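Local coordinates for beta-lactamase OXA-2 (Salmonella typhimurium, PDB 1K38), which hydrolyses the beta-lactam ring of oxacillin and other penicillins through an active-site serine, making its host resistant to these antibiotics, at residues Q72-H86 / D89-V103. Residues are numbered along the deposited sequence; the frame is centred on the assembly and turned at random.
Sequences QIFRWDGVNRGFAGH and DQDLRSAMRNSTVWV. With FMT (formic acid), chain C.
The SxV motif of class D beta-lactamases, here Ser-99 to Val-101, sits at the turn between helices 92-97 and 101-111, and the loop 72-86 packs against that turn through Gly-85 and His-86, an example of an active-site motif contacted by a second-shell loop. His-86 reaches the turn directly: its NE2 donates to Asn-98 O at 2.6 Å, the acceptor lying in the imidazole plane, while Thr-100 CA packs over one ring face and Phe-83 CB over the other, so that the ring lies sandwiched between them. Ser-99 ends helix 92-97 as the positive-phi residue of a Schellman motif, and its OG is hydrogen-bonded to Lys-189 NZ, close to Ser-51, the predicted acylated serine. Gln-90 links loop and turn through its buried amide. A bend at chi2 (-98°) lets NE2 donate to Gly-85 O at 2.6 Å, while OE1 accepts from Thr-100 OG1 above the amide plane. At the far end, Phe-74 and Gln-90 form a single antiparallel bridge, bonded both ways, with Phe-74 N to Gln-90 O at 2.7 Å. Asp-89 extends this join with both oxygens: OD1 takes Trp-76 N at 3.0 Å, and OD2 pairs with Arg-75 NH1 in a salt bridge whose hydrogen bond is weak, the two planar groups nearly perpendicular. Trp-102 fills the middle, its CH2 atom coming obliquely against Arg-75 O and Trp-76 CA and its NE1 donating to His-86 O at 3.2 Å. Over the indole lies the guanidinium of Arg-81, CZ 4.5 Å from the centroid of the Trp-102 five-membered ring in an off-centre cation-pi contact; Asp-77 fixes that guanidinium end-on, OD1 accepting from NH1 and OD2 from NH2.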
loop_
_atom_site.group_PDB
_atom_site.type_symbol
_atom_site.label_atom_id
_atom_site.label_comp_id
_atom_site.label_asym_id
_atom_site.label_seq_id
_atom_site.Cartn_x
_atom_site.Cartn_y
_atom_site.Cartn_z
ATOM N N GLN A 72 14.598 -4.610 -8.106
ATOM C CA GLN A 72 15.589 -5.620 -8.461
ATOM C C GLN A 72 14.896 -6.855 -9.025
ATOM O O GLN A 72 13.895 -7.324 -8.481
ATOM C CB GLN A 72 16.431 -6.008 -7.246
ATOM C CG GLN A 72 17.579 -6.949 -7.596
ATOM C CD GLN A 72 18.502 -7.217 -6.427
ATOM O OE1 GLN A 72 18.447 -6.534 -5.406
ATOM N NE2 GLN A 72 19.371 -8.209 -6.579
ATOM N N ILE A 73 15.431 -7.379 -10.121
ATOM C CA ILE A 73 14.848 -8.549 -10.756
ATOM C C ILE A 73 15.724 -9.779 -10.553
ATOM O O ILE A 73 16.947 -9.716 -10.689
ATOM C CB ILE A 73 14.658 -8.319 -12.272
ATOM C CG1 ILE A 73 13.660 -7.180 -12.507
ATOM C CG2 ILE A 73 14.185 -9.601 -12.943
ATOM C CD1 ILE A 73 13.444 -6.849 -13.967
ATOM N N PHE A 74 15.088 -10.891 -10.206
ATOM C CA PHE A 74 15.800 -12.145 -10.009
ATOM C C PHE A 74 15.415 -13.052 -11.171
ATOM O O PHE A 74 14.236 -13.249 -11.452
ATOM C CB PHE A 74 15.428 -12.751 -8.657
ATOM C CG PHE A 74 15.757 -11.852 -7.503
ATOM C CD1 PHE A 74 14.854 -10.880 -7.083
ATOM C CD2 PHE A 74 17.004 -11.915 -6.890
ATOM C CE1 PHE A 74 15.189 -9.981 -6.071
ATOM C CE2 PHE A 74 17.353 -11.019 -5.875
ATOM C CZ PHE A 74 16.442 -10.049 -5.467
ATOM N N ARG A 75 16.424 -13.584 -11.852
ATOM C CA ARG A 75 16.212 -14.424 -13.026
ATOM C C ARG A 75 15.830 -15.878 -12.772
ATOM O O ARG A 75 16.485 -16.586 -12.007
ATOM C CB ARG A 75 17.458 -14.375 -13.915
ATOM C CG ARG A 75 17.909 -12.962 -14.260
ATOM C CD ARG A 75 16.824 -12.193 -14.997
ATOM N NE ARG A 75 17.177 -10.787 -15.170
ATOM C CZ ARG A 75 16.411 -9.893 -15.787
ATOM N NH1 ARG A 75 15.241 -10.253 -16.298
ATOM N NH2 ARG A 75 16.811 -8.632 -15.888
ATOM N N TRP A 76 14.765 -16.304 -13.444
ATOM C CA TRP A 76 14.251 -17.668 -13.357
ATOM C C TRP A 76 15.219 -18.595 -14.096
ATOM O O TRP A 76 15.732 -18.241 -15.160
ATOM C CB TRP A 76 12.856 -17.714 -13.993
ATOM C CG TRP A 76 12.254 -19.079 -14.153
ATOM C CD1 TRP A 76 12.141 -20.051 -13.198
ATOM C CD2 TRP A 76 11.619 -19.599 -15.330
ATOM N NE1 TRP A 76 11.473 -21.141 -13.707
ATOM C CE2 TRP A 76 11.143 -20.891 -15.012
ATOM C CE3 TRP A 76 11.407 -19.097 -16.621
ATOM C CZ2 TRP A 76 10.461 -21.688 -15.941
ATOM C CZ3 TRP A 76 10.730 -19.891 -17.546
ATOM C CH2 TRP A 76 10.267 -21.171 -17.198
ATOM N N ASP A 77 15.468 -19.773 -13.529
ATOM C CA ASP A 77 16.388 -20.732 -14.136
ATOM C C ASP A 77 15.801 -21.525 -15.301
ATOM O O ASP A 77 16.511 -22.293 -15.954
ATOM C CB ASP A 77 16.918 -21.708 -13.079
ATOM C CG ASP A 77 15.809 -22.349 -12.261
ATOM O OD1 ASP A 77 14.719 -22.603 -12.819
ATOM O OD2 ASP A 77 16.036 -22.609 -11.061
ATOM N N GLY A 78 14.510 -21.347 -15.561
ATOM C CA GLY A 78 13.880 -22.061 -16.656
ATOM C C GLY A 78 13.273 -23.390 -16.248
ATOM O O GLY A 78 12.665 -24.078 -17.069
ATOM N N VAL A 79 13.436 -23.756 -14.979
ATOM C CA VAL A 79 12.897 -25.009 -14.462
ATOM C C VAL A 79 11.396 -24.883 -14.209
ATOM O O VAL A 79 10.947 -23.956 -13.541
ATOM C CB VAL A 79 13.599 -25.413 -13.142
ATOM C CG1 VAL A 79 12.919 -26.636 -12.534
ATOM C CG2 VAL A 79 15.067 -25.707 -13.407
ATOM N N ASN A 80 10.624 -25.822 -14.745
ATOM C CA ASN A 80 9.178 -25.799 -14.566
ATOM C C ASN A 80 8.812 -26.367 -13.201
ATOM O O ASN A 80 8.776 -27.584 -13.011
ATOM C CB ASN A 80 8.488 -26.607 -15.666
ATOM C CG ASN A 80 6.977 -26.468 -15.632
ATOM O OD1 ASN A 80 6.429 -25.715 -14.829
ATOM N ND2 ASN A 80 6.297 -27.199 -16.504
ATOM N N ARG A 81 8.551 -25.480 -12.247
ATOM C CA ARG A 81 8.191 -25.904 -10.903
ATOM C C ARG A 81 6.691 -26.129 -10.772
ATOM O O ARG A 81 6.181 -26.368 -9.679
ATOM C CB ARG A 81 8.664 -24.865 -9.885
ATOM C CG ARG A 81 10.176 -24.741 -9.821
ATOM C CD ARG A 81 10.628 -23.726 -8.787
ATOM N NE ARG A 81 12.077 -23.780 -8.604
ATOM C CZ ARG A 81 12.965 -23.415 -9.524
ATOM N NH1 ARG A 81 12.560 -22.961 -10.704
ATOM N NH2 ARG A 81 14.261 -23.518 -9.272
ATOM N N GLY A 82 5.986 -26.051 -11.895
ATOM C CA GLY A 82 4.552 -26.265 -11.882
ATOM C C GLY A 82 3.755 -25.120 -11.292
ATOM O O GLY A 82 2.738 -25.347 -10.639
ATOM N N PHE A 83 4.219 -23.890 -11.503
ATOM C CA PHE A 83 3.526 -22.703 -11.005
ATOM C C PHE A 83 3.803 -21.545 -11.952
ATOM O O PHE A 83 4.926 -21.045 -12.012
ATOM C CB PHE A 83 4.009 -22.313 -9.602
ATOM C CG PHE A 83 3.954 -23.429 -8.598
ATOM C CD1 PHE A 83 5.123 -24.046 -8.168
ATOM C CD2 PHE A 83 2.739 -23.858 -8.078
ATOM C CE1 PHE A 83 5.087 -25.075 -7.234
ATOM C CE2 PHE A 83 2.689 -24.890 -7.140
ATOM C CZ PHE A 83 3.867 -25.497 -6.718
ATOM N N ALA A 84 2.780 -21.125 -12.691
ATOM C CA ALA A 84 2.912 -20.014 -13.630
ATOM C C ALA A 84 3.518 -18.815 -12.914
ATOM O O ALA A 84 4.385 -18.124 -13.457
ATOM C CB ALA A 84 1.541 -19.646 -14.213
ATOM N N GLY A 85 3.066 -18.580 -11.687
ATOM C CA GLY A 85 3.576 -17.463 -10.913
ATOM C C GLY A 85 5.049 -17.602 -10.583
ATOM O O GLY A 85 5.724 -16.605 -10.336
ATOM N N HIS A 86 5.550 -18.836 -10.586
ATOM C CA HIS A 86 6.955 -19.104 -10.275
ATOM C C HIS A 86 7.838 -19.234 -11.512
ATOM O O HIS A 86 9.020 -18.894 -11.471
ATOM C CB HIS A 86 7.097 -20.396 -9.462
ATOM C CG HIS A 86 6.482 -20.337 -8.100
ATOM N ND1 HIS A 86 6.663 -21.332 -7.166
ATOM C CD2 HIS A 86 5.679 -19.415 -7.518
ATOM C CE1 HIS A 86 5.997 -21.028 -6.066
ATOM N NE2 HIS A 86 5.391 -19.869 -6.255
ATOM N N ASP A 89 10.813 -14.569 -14.359
ATOM C CA ASP A 89 11.670 -13.681 -13.583
ATOM C C ASP A 89 10.786 -13.066 -12.508
ATOM O O ASP A 89 9.572 -12.968 -12.678
ATOM C CB ASP A 89 12.273 -12.591 -14.468
ATOM C CG ASP A 89 13.187 -13.155 -15.540
ATOM O OD1 ASP A 89 13.901 -14.138 -15.252
ATOM O OD2 ASP A 89 13.202 -12.608 -16.664
ATOM N N GLN A 90 11.390 -12.645 -11.408
ATOM C CA GLN A 90 10.610 -12.098 -10.307
ATOM C C GLN A 90 11.199 -10.866 -9.643
ATOM O O GLN A 90 12.404 -10.626 -9.698
ATOM C CB GLN A 90 10.472 -13.150 -9.203
ATOM C CG GLN A 90 10.149 -14.562 -9.647
ATOM C CD GLN A 90 8.679 -14.879 -9.540
ATOM O OE1 GLN A 90 8.021 -14.504 -8.567
ATOM N NE2 GLN A 90 8.153 -15.589 -10.532
ATOM N N ASP A 91 10.323 -10.085 -9.022
ATOM C CA ASP A 91 10.749 -8.946 -8.220
ATOM C C ASP A 91 10.151 -9.270 -6.856
ATOM O O ASP A 91 9.457 -10.281 -6.714
ATOM C CB ASP A 91 10.249 -7.588 -8.753
ATOM C CG ASP A 91 8.765 -7.558 -9.085
ATOM O OD1 ASP A 91 7.970 -8.346 -8.532
ATOM O OD2 ASP A 91 8.391 -6.693 -9.911
ATOM N N LEU A 92 10.420 -8.458 -5.843
ATOM C CA LEU A 92 9.881 -8.760 -4.523
ATOM C C LEU A 92 8.370 -8.895 -4.457
ATOM O O LEU A 92 7.860 -9.771 -3.764
ATOM C CB LEU A 92 10.318 -7.709 -3.506
ATOM C CG LEU A 92 11.741 -7.821 -2.964
ATOM C CD1 LEU A 92 11.988 -6.669 -2.016
ATOM C CD2 LEU A 92 11.934 -9.156 -2.251
ATOM N N ARG A 93 7.647 -8.038 -5.167
ATOM C CA ARG A 93 6.192 -8.105 -5.105
ATOM C C ARG A 93 5.633 -9.377 -5.723
ATOM O O ARG A 93 4.711 -9.976 -5.174
ATOM C CB ARG A 93 5.559 -6.877 -5.765
ATOM C CG ARG A 93 4.110 -6.647 -5.323
ATOM C CD ARG A 93 3.549 -5.343 -5.882
ATOM N NE ARG A 93 4.272 -4.165 -5.408
ATOM C CZ ARG A 93 4.015 -3.530 -4.267
ATOM N NH1 ARG A 93 3.045 -3.955 -3.467
ATOM N NH2 ARG A 93 4.732 -2.465 -3.924
ATOM N N SER A 94 6.183 -9.803 -6.856
ATOM C CA SER A 94 5.684 -11.022 -7.476
ATOM C C SER A 94 6.061 -12.221 -6.615
ATOM O O SER A 94 5.282 -13.161 -6.485
ATOM C CB SER A 94 6.247 -11.196 -8.894
ATOM O OG SER A 94 7.652 -11.365 -8.892
ATOM N N ALA A 95 7.247 -12.176 -6.011
ATOM C CA ALA A 95 7.708 -13.273 -5.169
ATOM C C ALA A 95 6.815 -13.435 -3.942
ATOM O O ALA A 95 6.519 -14.554 -3.527
ATOM C CB ALA A 95 9.159 -13.041 -4.740
ATOM N N MET A 96 6.394 -12.304 -3.388
ATOM C CA MET A 96 5.535 -12.272 -2.213
ATOM C C MET A 96 4.132 -12.750 -2.569
ATOM O O MET A 96 3.573 -13.631 -1.915
ATOM C CB MET A 96 5.459 -10.839 -1.675
ATOM C CG MET A 96 4.764 -10.697 -0.335
ATOM S SD MET A 96 5.837 -11.183 1.022
ATOM C CE MET A 96 6.701 -9.646 1.340
ATOM N N ARG A 97 3.580 -12.156 -3.621
ATOM C CA ARG A 97 2.231 -12.459 -4.094
ATOM C C ARG A 97 2.066 -13.915 -4.512
ATOM O O ARG A 97 1.007 -14.515 -4.301
ATOM C CB ARG A 97 1.874 -11.562 -5.282
ATOM C CG ARG A 97 1.532 -10.122 -4.917
ATOM C CD ARG A 97 1.285 -9.281 -6.163
ATOM N NE ARG A 97 0.719 -7.968 -5.844
ATOM C CZ ARG A 97 0.589 -6.979 -6.726
ATOM N NH1 ARG A 97 0.991 -7.147 -7.981
ATOM N NH2 ARG A 97 0.039 -5.825 -6.358
ATOM N N ASN A 98 3.114 -14.482 -5.102
ATOM C CA ASN A 98 3.064 -15.863 -5.580
ATOM C C ASN A 98 3.781 -16.881 -4.704
ATOM O O ASN A 98 3.881 -18.051 -5.079
ATOM C CB ASN A 98 3.646 -15.937 -6.995
ATOM C CG ASN A 98 2.858 -15.119 -7.991
ATOM O OD1 ASN A 98 1.712 -15.439 -8.305
ATOM N ND2 ASN A 98 3.467 -14.053 -8.498
ATOM N N SER A 99 4.276 -16.450 -3.547
ATOM C CA SER A 99 5.003 -17.342 -2.644
ATOM C C SER A 99 6.094 -18.071 -3.424
ATOM O O SER A 99 6.243 -19.292 -3.326
ATOM C CB SER A 99 4.052 -18.360 -2.009
ATOM O OG SER A 99 3.143 -17.719 -1.135
ATOM N N THR A 100 6.860 -17.305 -4.194
ATOM C CA THR A 100 7.935 -17.862 -5.004
ATOM C C THR A 100 9.114 -18.204 -4.111
ATOM O O THR A 100 10.019 -17.397 -3.892
ATOM C CB THR A 100 8.361 -16.870 -6.093
ATOM O OG1 THR A 100 7.199 -16.434 -6.811
ATOM C CG2 THR A 100 9.321 -17.534 -7.066
ATOM N N VAL A 101 9.093 -19.429 -3.601
ATOM C CA VAL A 101 10.121 -19.906 -2.696
ATOM C C VAL A 101 11.560 -19.825 -3.200
ATOM O O VAL A 101 12.454 -19.459 -2.432
ATOM C CB VAL A 101 9.829 -21.361 -2.264
ATOM C CG1 VAL A 101 10.854 -21.818 -1.233
ATOM C CG2 VAL A 101 8.412 -21.461 -1.698
ATOM N N TRP A 102 11.804 -20.143 -4.471
ATOM C CA TRP A 102 13.182 -20.112 -4.952
ATOM C C TRP A 102 13.874 -18.764 -4.801
ATOM O O TRP A 102 15.090 -18.711 -4.638
ATOM C CB TRP A 102 13.301 -20.615 -6.402
ATOM C CG TRP A 102 12.638 -19.803 -7.481
ATOM C CD1 TRP A 102 11.430 -20.051 -8.067
ATOM C CD2 TRP A 102 13.191 -18.672 -8.170
ATOM N NE1 TRP A 102 11.200 -19.154 -9.084
ATOM C CE2 TRP A 102 12.265 -18.297 -9.169
ATOM C CE3 TRP A 102 14.382 -17.942 -8.044
ATOM C CZ2 TRP A 102 12.493 -17.222 -10.039
ATOM C CZ3 TRP A 102 14.608 -16.872 -8.913
ATOM C CH2 TRP A 102 13.666 -16.526 -9.895
ATOM N N VAL A 103 13.111 -17.678 -4.836
ATOM C CA VAL A 103 13.705 -16.355 -4.672
ATOM C C VAL A 103 14.241 -16.222 -3.251
ATOM O O VAL A 103 15.364 -15.760 -3.034
ATOM C CB VAL A 103 12.666 -15.234 -4.923
ATOM C CG1 VAL A 103 13.239 -13.882 -4.513
ATOM C CG2 VAL A 103 12.278 -15.210 -6.390
HETATM C C FMT C . 1.055 -20.578 0.012
HETATM O O1 FMT C . -0.364 -21.017 -0.266
HETATM O O2 FMT C . 1.286 -19.108 -0.394
HETATM O O HOH W 1 12.525 -6.679 -6.180
#